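Local coordinates for protein putative mandelate racemase (Zymomonas mobilis, PDB 2OX4) that binds magnesium and, as a member of the mandelate racemase branch of the enolase superfamily, probably acts as a lyase, perhaps a dehydratase, at residues I212-H217 with F238-I243; T6-F11 with I24-S29; P17-R22 with P350-L355. One frame throughout, in Å; residues are numbered along the deposited sequence.

How the interactions relate
The three contacts run from the metal centre to the far side of the molecule. Interaction 1 lies buried in the barrel domain, where two neighbouring parallel strands carry carboxylates to the magnesium ion. Interaction 2, its centre about 35 Å away, is the largely buried antiparallel hairpin of the N-terminal domain, apolar on one face and mixed on the other, where Glu9, Lys27 and Ser29 hold water beside Phe11 and Leu25. The loop of that hairpin supplies 17-22, which interaction 3 joins to the barrel-domain segment 350-355; it is partly buried and depends on side-chain hydrogen bonds rather than strand pairing. Along the chain, interaction 1 is nested inside the long loop that interaction 3 closes.

Interaction 1. Residues I212-H217 with F238-I243. With MG (magnesium ion), chain O.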
loop_
_atom_site.group_PDB
_atom_site.type_symbol
_atom_site.label_atom_id
_atom_site.label_comp_id
_atom_site.label_asym_id
_atom_site.label_seq_id
_atom_site.Cartn_x
_atom_site.Cartn_y
_atom_site.Cartn_z
ATOM N N ILE C 212 -19.568 -8.461 -29.989
ATOM C CA ILE C 212 -18.279 -8.593 -30.643
ATOM C C ILE C 212 -17.208 -8.615 -29.551
ATOM O O ILE C 212 -17.106 -7.674 -28.765
ATOM C CB ILE C 212 -17.998 -7.395 -31.593
ATOM C CG1 ILE C 212 -19.102 -7.272 -32.657
ATOM C CG2 ILE C 212 -16.616 -7.545 -32.230
ATOM C CD1 ILE C 212 -19.062 -5.943 -33.453
ATOM N N ILE C 213 -16.441 -9.694 -29.522
ATOM C CA ILE C 213 -15.267 -9.828 -28.668
ATOM C C ILE C 213 -14.023 -9.602 -29.526
ATOM O O ILE C 213 -13.904 -10.157 -30.618
ATOM C CB ILE C 213 -15.225 -11.247 -28.055
ATOM C CG1 ILE C 213 -16.477 -11.491 -27.202
ATOM C CG2 ILE C 213 -13.911 -11.467 -27.270
ATOM C CD1 ILE C 213 -16.861 -12.947 -27.110
ATOM N N VAL C 214 -13.107 -8.769 -29.041
ATOM C CA VAL C 214 -11.857 -8.525 -29.747
ATOM C C VAL C 214 -10.694 -9.280 -29.092
ATOM O O VAL C 214 -10.443 -9.129 -27.895
ATOM C CB VAL C 214 -11.579 -7.001 -29.871
ATOM C CG1 VAL C 214 -10.163 -6.749 -30.420
ATOM C CG2 VAL C 214 -12.648 -6.339 -30.793
ATOM N N GLU C 215 -10.002 -10.088 -29.891
ATOM C CA GLU C 215 -8.940 -10.991 -29.447
ATOM C C GLU C 215 -7.585 -10.451 -29.920
ATOM O O GLU C 215 -7.354 -10.335 -31.127
ATOM C CB GLU C 215 -9.230 -12.380 -30.050
ATOM C CG GLU C 215 -8.058 -13.327 -30.269
ATOM C CD GLU C 215 -7.655 -14.062 -29.011
ATOM O OE1 GLU C 215 -8.028 -15.246 -28.850
ATOM O OE2 GLU C 215 -6.944 -13.466 -28.175
ATOM N N ASN C 216 -6.689 -10.101 -28.990
ATOM C CA ASN C 216 -5.334 -9.655 -29.371
ATOM C C ASN C 216 -4.249 -10.746 -29.432
ATOM O O ASN C 216 -3.132 -10.494 -29.920
ATOM C CB ASN C 216 -4.858 -8.482 -28.487
ATOM C CG ASN C 216 -5.501 -7.139 -28.861
ATOM O OD1 ASN C 216 -5.080 -6.080 -28.376
ATOM N ND2 ASN C 216 -6.524 -7.176 -29.697
ATOM N N HIS C 217 -4.564 -11.945 -28.923
ATOM C CA HIS C 217 -3.643 -13.096 -28.961
ATOM C C HIS C 217 -2.296 -12.866 -28.267
ATOM O O HIS C 217 -1.305 -13.517 -28.600
ATOM C CB HIS C 217 -3.396 -13.573 -30.407
ATOM C CG HIS C 217 -4.361 -14.618 -30.882
ATOM N ND1 HIS C 217 -5.180 -14.434 -31.979
ATOM C CD2 HIS C 217 -4.635 -15.857 -30.410
ATOM C CE1 HIS C 217 -5.922 -15.515 -32.158
ATOM N NE2 HIS C 217 -5.608 -16.394 -31.221
ATOM N N PHE C 238 -17.637 -6.377 -26.329
ATOM C CA PHE C 238 -18.183 -7.187 -25.248
ATOM C C PHE C 238 -17.082 -7.456 -24.207
ATOM O O PHE C 238 -17.252 -7.186 -23.020
ATOM C CB PHE C 238 -18.691 -8.515 -25.829
ATOM C CG PHE C 238 -19.599 -9.275 -24.915
ATOM C CD1 PHE C 238 -20.797 -8.714 -24.470
ATOM C CD2 PHE C 238 -19.266 -10.557 -24.506
ATOM C CE1 PHE C 238 -21.644 -9.421 -23.632
ATOM C CE2 PHE C 238 -20.109 -11.280 -23.650
ATOM C CZ PHE C 238 -21.295 -10.716 -23.214
ATOM N N PHE C 239 -15.959 -7.983 -24.675
ATOM C CA PHE C 239 -14.723 -7.982 -23.904
ATOM C C PHE C 239 -13.507 -8.060 -24.811
ATOM O O PHE C 239 -13.643 -8.250 -26.020
ATOM C CB PHE C 239 -14.718 -9.011 -22.741
ATOM C CG PHE C 239 -14.950 -10.458 -23.133
ATOM C CD1 PHE C 239 -13.930 -11.218 -23.715
ATOM C CD2 PHE C 239 -16.157 -11.088 -22.845
ATOM C CE1 PHE C 239 -14.124 -12.570 -24.035
ATOM C CE2 PHE C 239 -16.360 -12.441 -23.173
ATOM C CZ PHE C 239 -15.337 -13.175 -23.772
ATOM N N TYR C 240 -12.328 -7.906 -24.215
ATOM C CA TYR C 240 -11.093 -7.595 -24.930
ATOM C C TYR C 240 -10.068 -8.557 -24.352
ATOM O O TYR C 240 -9.725 -8.465 -23.159
ATOM C CB TYR C 240 -10.730 -6.138 -24.594
ATOM C CG TYR C 240 -9.615 -5.467 -25.387
ATOM C CD1 TYR C 240 -9.283 -5.862 -26.685
ATOM C CD2 TYR C 240 -8.924 -4.380 -24.827
ATOM C CE1 TYR C 240 -8.252 -5.201 -27.400
ATOM C CE2 TYR C 240 -7.909 -3.724 -25.518
ATOM C CZ TYR C 240 -7.580 -4.137 -26.800
ATOM O OH TYR C 240 -6.585 -3.472 -27.471
ATOM N N GLU C 241 -9.620 -9.498 -25.180
ATOM C CA GLU C 241 -8.968 -10.734 -24.715
ATOM C C GLU C 241 -7.459 -10.749 -24.993
ATOM O O GLU C 241 -7.015 -10.395 -26.098
ATOM C CB GLU C 241 -9.631 -11.974 -25.352
ATOM C CG GLU C 241 -8.796 -13.248 -25.215
ATOM C CD GLU C 241 -9.453 -14.494 -25.795
ATOM O OE1 GLU C 241 -10.664 -14.452 -26.090
ATOM O OE2 GLU C 241 -8.749 -15.527 -25.936
ATOM N N GLU C 242 -6.688 -11.185 -23.988
ATOM C CA GLU C 242 -5.239 -11.393 -24.095
ATOM C C GLU C 242 -4.502 -10.200 -24.700
ATOM O O GLU C 242 -3.905 -10.290 -25.774
ATOM C CB GLU C 242 -4.911 -12.690 -24.832
ATOM C CG GLU C 242 -5.073 -13.957 -23.977
ATOM C CD GLU C 242 -3.945 -14.952 -24.223
ATOM O OE1 GLU C 242 -3.877 -15.491 -25.346
ATOM O OE2 GLU C 242 -3.129 -15.194 -23.302
ATOM N N ILE C 243 -4.544 -9.077 -23.994
ATOM C CA ILE C 243 -4.063 -7.826 -24.565
ATOM C C ILE C 243 -2.555 -7.616 -24.366
ATOM O O ILE C 243 -1.974 -6.676 -24.908
ATOM C CB ILE C 243 -4.854 -6.645 -24.018
ATOM C CG1 ILE C 243 -4.555 -6.441 -22.520
ATOM C CG2 ILE C 243 -6.363 -6.874 -24.243
ATOM C CD1 ILE C 243 -5.118 -5.139 -21.961
HETATM MG MG MG O . -7.473 -16.622 -27.175
HETATM O O HOH W 1 -5.671 -15.342 -27.069
HETATM O O HOH W 2 -6.186 -17.979 -28.620
HETATM O O HOH W 3 -8.920 -18.039 -27.709
#
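Glu215 OE2 accepts two hydrogen bonds among the groups of this contact, one from the backbone N of His217 at 2.9 Å, which arrives from above the carboxylate plane, and one from a magnesium-bound water. Glu215 OE1 binds the magnesium ion directly at 2.2 Å and also accepts a bond from Gln132 NE2. The Glu215 chain leaves the strand with CG anti to the backbone N and then bends at chi2 (81°), whereas Glu241 stays extended and brings OE2 to the metal at 2.1 Å. The two carboxylate planes stand 58° apart, and OE1 of Glu215 lies 3.0 Å from OE2 of Glu241, a close approach of two oxygens that both bind the metal, whose charge probably offsets their repulsion. Three waters and Glu267 complete the site, while Lys166 pairs with the other oxygen of Glu241 and probably offsets part of the negative charge. The water held by Glu215 OE2 also donates to Glu242 OE1, itself in a salt bridge with Arg268.

These carboxylates sit at the C-terminal ends of adjacent parallel strands in a beta-alpha-beta unit of the TIM-like barrel, the arrangement by which the enolase superfamily presents its metal ligands. Four backbone bonds join the two segments beneath them; among these, Glu241 N donates to Val214 O at 2.9 Å, nearly along the carbonyl axis, and Asn216 N does the same to Glu241 O.

On the face shared with the carboxylates, Ile213 lays CG1 over the centre of the Phe239 ring in a CH-pi contact, 4.0 Å from the centroid. On the other face Val214 CG1 packs 3.9 Å from Tyr240 CE1, alongside the ring, whose hydroxyl bonds to Ala225 O on helix 222-232.

Interaction 2. Residues T6-F11 with I24-S29; sequences TKIEIF and ILVKVS
Strands 6-11 and 24-29 form the antiparallel hairpin of the N-terminal domain of the enolase superfamily. Glu9 and Lys27 make a hydrogen-bonded pair through two nearly straight N-H...O bonds of 2.8 Å, Glu9 N to Lys27 O and Lys27 N to Glu9 O. At the Thr6 end the ladder opens into a classic beta bulge, where Thr6 and Lys7 both face Ser29; Thr6 N makes the firm bond to Ser29 O, 2.9 Å long, and Lys7 N only a weak one.

Ile8, Ile10, Val26 and Val28 share the apolar face, with Ile8 CG2 against Val26 CG2 at 3.8 Å, and helices 48-62 and 89-110 pack over it. On the other face Phe11 turns its ring edge to Lys27 CB, while Tyr384 meets the same ring edge-to-face.

The Lys27 chain is fully extended and runs alongside Glu9, with Lys27 CD 3.5 Å from Glu9 OE1, and its ammonium makes a cation-pi contact with Tyr35. Tyr389 and Tyr384 bind OE2 of Glu9 through their hydroxyls and so position the carboxylate. Two waters lie 2.6 Å from Glu9 OE1; one donates to it, and the other also lies 2.7 Å from Ser29 OG and is in reach of Lys27 O.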
loop_
_atom_site.group_PDB
_atom_site.type_symbol
_atom_site.label_atom_id
_atom_site.label_comp_id
_atom_site.label_asym_id
_atom_site.label_seq_id
_atom_site.Cartn_x
_atom_site.Cartn_y
_atom_site.Cartn_z
ATOM N N THR C 6 -4.530 -49.428 -14.897
ATOM C CA THR C 6 -3.688 -50.523 -15.390
ATOM C C THR C 6 -2.941 -50.176 -16.670
ATOM O O THR C 6 -1.925 -50.803 -16.991
ATOM C CB THR C 6 -4.519 -51.794 -15.668
ATOM O OG1 THR C 6 -5.643 -51.454 -16.494
ATOM C CG2 THR C 6 -4.993 -52.424 -14.366
ATOM N N LYS C 7 -3.449 -49.196 -17.418
ATOM C CA LYS C 7 -2.826 -48.813 -18.678
ATOM C C LYS C 7 -3.088 -47.342 -18.970
ATOM O O LYS C 7 -4.154 -46.810 -18.637
ATOM C CB LYS C 7 -3.370 -49.659 -19.840
ATOM C CG LYS C 7 -2.516 -49.582 -21.090
ATOM C CD LYS C 7 -3.296 -49.970 -22.336
ATOM C CE LYS C 7 -3.559 -51.450 -22.395
ATOM N NZ LYS C 7 -4.152 -51.849 -23.700
ATOM N N ILE C 8 -2.102 -46.700 -19.577
ATOM C CA ILE C 8 -2.199 -45.306 -19.977
ATOM C C ILE C 8 -1.659 -45.225 -21.398
ATOM O O ILE C 8 -0.545 -45.665 -21.677
ATOM C CB ILE C 8 -1.403 -44.392 -19.016
ATOM C CG1 ILE C 8 -2.116 -44.304 -17.661
ATOM C CG2 ILE C 8 -1.221 -42.972 -19.622
ATOM C CD1 ILE C 8 -1.257 -43.739 -16.552
ATOM N N GLU C 9 -2.467 -44.670 -22.299
ATOM C CA GLU C 9 -2.062 -44.536 -23.686
ATOM C C GLU C 9 -2.082 -43.085 -24.097
ATOM O O GLU C 9 -3.040 -42.378 -23.813
ATOM C CB GLU C 9 -3.002 -45.324 -24.591
ATOM C CG GLU C 9 -3.021 -46.810 -24.293
ATOM C CD GLU C 9 -4.185 -47.500 -25.000
ATOM O OE1 GLU C 9 -5.303 -47.510 -24.447
ATOM O OE2 GLU C 9 -3.982 -48.007 -26.118
ATOM N N ILE C 10 -1.026 -42.637 -24.769
ATOM C CA ILE C 10 -0.914 -41.215 -25.109
ATOM C C ILE C 10 -0.789 -41.069 -26.618
ATOM O O ILE C 10 0.059 -41.709 -27.232
ATOM C CB ILE C 10 0.298 -40.544 -24.396
ATOM C CG1 ILE C 10 0.163 -40.684 -22.879
ATOM C CG2 ILE C 10 0.421 -39.066 -24.788
ATOM C CD1 ILE C 10 1.486 -40.935 -22.201
ATOM N N PHE C 11 -1.637 -40.223 -27.197
ATOM C CA PHE C 11 -1.703 -40.047 -28.648
ATOM C C PHE C 11 -1.308 -38.620 -28.986
ATOM O O PHE C 11 -2.066 -37.690 -28.722
ATOM C CB PHE C 11 -3.140 -40.279 -29.144
ATOM C CG PHE C 11 -3.709 -41.620 -28.771
ATOM C CD1 PHE C 11 -4.341 -41.815 -27.542
ATOM C CD2 PHE C 11 -3.643 -42.685 -29.662
ATOM C CE1 PHE C 11 -4.866 -43.049 -27.193
ATOM C CE2 PHE C 11 -4.165 -43.924 -29.324
ATOM C CZ PHE C 11 -4.785 -44.112 -28.093
ATOM N N ILE C 24 -3.123 -33.558 -28.359
ATOM C CA ILE C 24 -2.512 -34.540 -27.473
ATOM C C ILE C 24 -3.615 -35.115 -26.590
ATOM O O ILE C 24 -4.241 -34.393 -25.796
ATOM C CB ILE C 24 -1.378 -33.945 -26.582
ATOM C CG1 ILE C 24 -0.419 -33.060 -27.391
ATOM C CG2 ILE C 24 -0.601 -35.086 -25.906
ATOM C CD1 ILE C 24 -0.714 -31.557 -27.283
ATOM N N LEU C 25 -3.854 -36.415 -26.752
ATOM C CA LEU C 25 -4.920 -37.098 -26.027
ATOM C C LEU C 25 -4.352 -38.213 -25.164
ATOM O O LEU C 25 -3.314 -38.791 -25.491
ATOM C CB LEU C 25 -5.954 -37.660 -27.009
ATOM C CG LEU C 25 -6.730 -36.580 -27.764
ATOM C CD1 LEU C 25 -7.333 -37.100 -29.053
ATOM C CD2 LEU C 25 -7.800 -35.991 -26.877
ATOM N N VAL C 26 -5.036 -38.493 -24.056
ATOM C CA VAL C 26 -4.656 -39.545 -23.120
ATOM C C VAL C 26 -5.849 -40.434 -22.844
ATOM O O VAL C 26 -6.959 -39.945 -22.593
ATOM C CB VAL C 26 -4.035 -38.990 -21.782
ATOM C CG1 VAL C 26 -5.078 -38.261 -20.920
ATOM C CG2 VAL C 26 -3.381 -40.123 -20.985
ATOM N N LYS C 27 -5.610 -41.742 -22.911
ATOM C CA LYS C 27 -6.615 -42.736 -22.560
ATOM C C LYS C 27 -6.141 -43.558 -21.363
ATOM O O LYS C 27 -5.080 -44.208 -21.402
ATOM C CB LYS C 27 -6.939 -43.636 -23.775
ATOM C CG LYS C 27 -7.975 -44.741 -23.485
ATOM C CD LYS C 27 -8.260 -45.602 -24.736
ATOM C CE LYS C 27 -9.149 -46.782 -24.410
ATOM N NZ LYS C 27 -9.535 -47.504 -25.665
ATOM N N VAL C 28 -6.922 -43.488 -20.292
ATOM C CA VAL C 28 -6.583 -44.140 -19.018
ATOM C C VAL C 28 -7.519 -45.315 -18.785
ATOM O O VAL C 28 -8.724 -45.116 -18.614
ATOM C CB VAL C 28 -6.734 -43.137 -17.851
ATOM C CG1 VAL C 28 -6.425 -43.802 -16.492
ATOM C CG2 VAL C 28 -5.846 -41.919 -18.082
ATOM N N SER C 29 -6.968 -46.527 -18.781
ATOM C CA SER C 29 -7.774 -47.752 -18.610
ATOM C C SER C 29 -7.653 -48.314 -17.203
ATOM O O SER C 29 -6.612 -48.163 -16.554
ATOM C CB SER C 29 -7.335 -48.810 -19.620
ATOM O OG SER C 29 -7.545 -48.340 -20.934
HETATM O O HOH W 4 -5.387 -47.055 -21.849
HETATM O O HOH W 5 -6.877 -49.471 -25.179
#

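Interaction 3. Residues P17-R22 with P350-L355; sequences PQSGQR and PEYEEL
Pro350 opens the short helix 350-353, and its CD rests near Gln18 NE2, though that amide is held mainly by Arg141 N and Lys139 O through its two ends. Glu351 follows and carries most of the contact. Its CG takes the crowded position between the backbone N and the carbonyl carbon (chi1 58°), after which the chain extends so that the carboxylate reaches the loop 17-22. There both oxygens use syn lone pairs toward successive backbone amides: Glu351 OE2 accepts from Gln18 N at 2.7 Å and Glu351 OE1 from Ser19 N at 2.8 Å. Ser19 OG adds a third bond, donating to Glu351 OE1 nearly along its C-O axis at 2.8 Å. A water donates to OE2 while accepting from Gln18 NE2 and Glu351 N, so the carboxylate is tied back to its own helix. Pro17 CD lies 3.3 Å from Glu351 OE2.

Tyr352 sends its ring across to the far end of the loop. Tyr352 OH donates to Gln21 OE1 at 2.8 Å, in the carbonyl plane and on a lone pair, with amide and ring planes 69° apart; Ser19 OG lies by the ring edge. Glu354 forms a salt bridge with Arg16, just before Pro17 in the same loop. The Gln21 side chain lies about 11 Å from the magnesium ion, consistent with the enolase-superfamily layout in which an N-terminal-domain loop caps the active-site end of the barrel.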
loop_
_atom_site.group_PDB
_atom_site.type_symbol
_atom_site.label_atom_id
_atom_site.label_comp_id
_atom_site.label_asym_id
_atom_site.label_seq_id
_atom_site.Cartn_x
_atom_site.Cartn_y
_atom_site.Cartn_z
ATOM N N PRO C 17 -3.739 -31.175 -41.369
ATOM C CA PRO C 17 -3.322 -30.500 -42.618
ATOM C C PRO C 17 -3.634 -29.001 -42.715
ATOM O O PRO C 17 -2.724 -28.202 -42.966
ATOM C CB PRO C 17 -4.082 -31.265 -43.712
ATOM C CG PRO C 17 -4.449 -32.566 -43.107
ATOM C CD PRO C 17 -4.548 -32.383 -41.627
ATOM N N GLN C 18 -4.899 -28.623 -42.533
ATOM C CA GLN C 18 -5.318 -27.230 -42.713
ATOM C C GLN C 18 -4.801 -26.309 -41.605
ATOM O O GLN C 18 -4.344 -25.192 -41.870
ATOM C CB GLN C 18 -6.838 -27.137 -42.756
ATOM C CG GLN C 18 -7.459 -27.620 -44.040
ATOM C CD GLN C 18 -8.822 -27.007 -44.246
ATOM O OE1 GLN C 18 -8.936 -25.871 -44.699
ATOM N NE2 GLN C 18 -9.866 -27.747 -43.884
ATOM N N SER C 19 -4.880 -26.785 -40.365
ATOM C CA SER C 19 -4.585 -25.957 -39.194
ATOM C C SER C 19 -3.114 -26.038 -38.789
ATOM O O SER C 19 -2.595 -25.130 -38.141
ATOM C CB SER C 19 -5.497 -26.329 -38.018
ATOM O OG SER C 19 -5.241 -27.653 -37.563
ATOM N N GLY C 20 -2.449 -27.128 -39.174
ATOM C CA GLY C 20 -1.049 -27.348 -38.838
ATOM C C GLY C 20 -0.856 -27.829 -37.414
ATOM O O GLY C 20 0.272 -27.963 -36.959
ATOM N N GLN C 21 -1.961 -28.100 -36.725
ATOM C CA GLN C 21 -1.948 -28.347 -35.278
ATOM C C GLN C 21 -1.755 -29.825 -34.965
ATOM O O GLN C 21 -1.849 -30.657 -35.858
ATOM C CB GLN C 21 -3.235 -27.813 -34.663
ATOM C CG GLN C 21 -3.307 -26.291 -34.733
ATOM C CD GLN C 21 -4.656 -25.723 -34.357
ATOM O OE1 GLN C 21 -5.531 -26.434 -33.879
ATOM N NE2 GLN C 21 -4.828 -24.422 -34.570
ATOM N N ARG C 22 -1.457 -30.144 -33.703
ATOM C CA ARG C 22 -1.212 -31.527 -33.288
ATOM C C ARG C 22 -1.754 -31.757 -31.872
ATOM O O ARG C 22 -1.020 -31.592 -30.896
ATOM C CB ARG C 22 0.289 -31.852 -33.320
ATOM C CG ARG C 22 0.915 -31.929 -34.709
ATOM C CD ARG C 22 2.267 -32.613 -34.664
ATOM N NE ARG C 22 2.141 -33.998 -34.210
ATOM C CZ ARG C 22 3.161 -34.804 -33.940
ATOM N NH1 ARG C 22 4.410 -34.365 -34.078
ATOM N NH2 ARG C 22 2.935 -36.058 -33.535
ATOM N N PRO C 350 -12.662 -31.079 -41.223
ATOM C CA PRO C 350 -12.632 -32.559 -41.232
ATOM C C PRO C 350 -11.445 -33.216 -40.492
ATOM O O PRO C 350 -11.573 -34.345 -40.008
ATOM C CB PRO C 350 -12.565 -32.897 -42.724
ATOM C CG PRO C 350 -13.150 -31.696 -43.414
ATOM C CD PRO C 350 -12.691 -30.528 -42.593
ATOM N N GLU C 351 -10.303 -32.529 -40.415
ATOM C CA GLU C 351 -9.138 -33.055 -39.678
ATOM C C GLU C 351 -9.408 -33.162 -38.172
ATOM O O GLU C 351 -8.798 -33.980 -37.474
ATOM C CB GLU C 351 -7.910 -32.181 -39.907
ATOM C CG GLU C 351 -8.078 -30.703 -39.516
ATOM C CD GLU C 351 -7.128 -29.822 -40.281
ATOM O OE1 GLU C 351 -6.539 -28.899 -39.678
ATOM O OE2 GLU C 351 -6.953 -30.076 -41.491
ATOM N N TYR C 352 -10.314 -32.324 -37.681
ATOM C CA TYR C 352 -10.744 -32.402 -36.287
ATOM C C TYR C 352 -11.945 -33.334 -36.085
ATOM O O TYR C 352 -11.961 -34.128 -35.140
ATOM C CB TYR C 352 -10.947 -31.005 -35.690
ATOM C CG TYR C 352 -9.672 -30.459 -35.064
ATOM C CD1 TYR C 352 -8.851 -29.559 -35.749
ATOM C CD2 TYR C 352 -9.273 -30.878 -33.794
ATOM C CE1 TYR C 352 -7.665 -29.077 -35.165
ATOM C CE2 TYR C 352 -8.107 -30.410 -33.211
ATOM C CZ TYR C 352 -7.304 -29.514 -33.894
ATOM O OH TYR C 352 -6.147 -29.064 -33.284
ATOM N N GLU C 353 -12.923 -33.275 -36.987
ATOM C CA GLU C 353 -14.080 -34.184 -36.926
ATOM C C GLU C 353 -13.749 -35.679 -36.851
ATOM O O GLU C 353 -14.434 -36.422 -36.162
ATOM C CB GLU C 353 -15.064 -33.920 -38.071
ATOM C CG GLU C 353 -15.665 -32.527 -38.059
ATOM C CD GLU C 353 -16.321 -32.146 -39.383
ATOM O OE1 GLU C 353 -17.324 -32.794 -39.764
ATOM O OE2 GLU C 353 -15.836 -31.192 -40.037
ATOM N N GLU C 354 -12.709 -36.125 -37.558
ATOM C CA GLU C 354 -12.394 -37.562 -37.650
ATOM C C GLU C 354 -11.807 -38.168 -36.366
ATOM O O GLU C 354 -11.656 -39.393 -36.248
ATOM C CB GLU C 354 -11.450 -37.833 -38.823
ATOM C CG GLU C 354 -10.051 -37.232 -38.648
ATOM C CD GLU C 354 -9.106 -37.563 -39.803
ATOM O OE1 GLU C 354 -9.482 -38.362 -40.688
ATOM O OE2 GLU C 354 -7.975 -37.025 -39.827
ATOM N N LEU C 355 -11.482 -37.303 -35.407
ATOM C CA LEU C 355 -10.756 -37.714 -34.208
ATOM C C LEU C 355 -11.655 -38.281 -33.119
ATOM O O LEU C 355 -11.186 -39.045 -32.271
ATOM C CB LEU C 355 -9.940 -36.542 -33.645
ATOM C CG LEU C 355 -8.907 -35.927 -34.590
ATOM C CD1 LEU C 355 -8.215 -34.742 -33.921
ATOM C CD2 LEU C 355 -7.893 -36.978 -35.023
HETATM O O HOH W 6 -9.266 -30.415 -42.651
#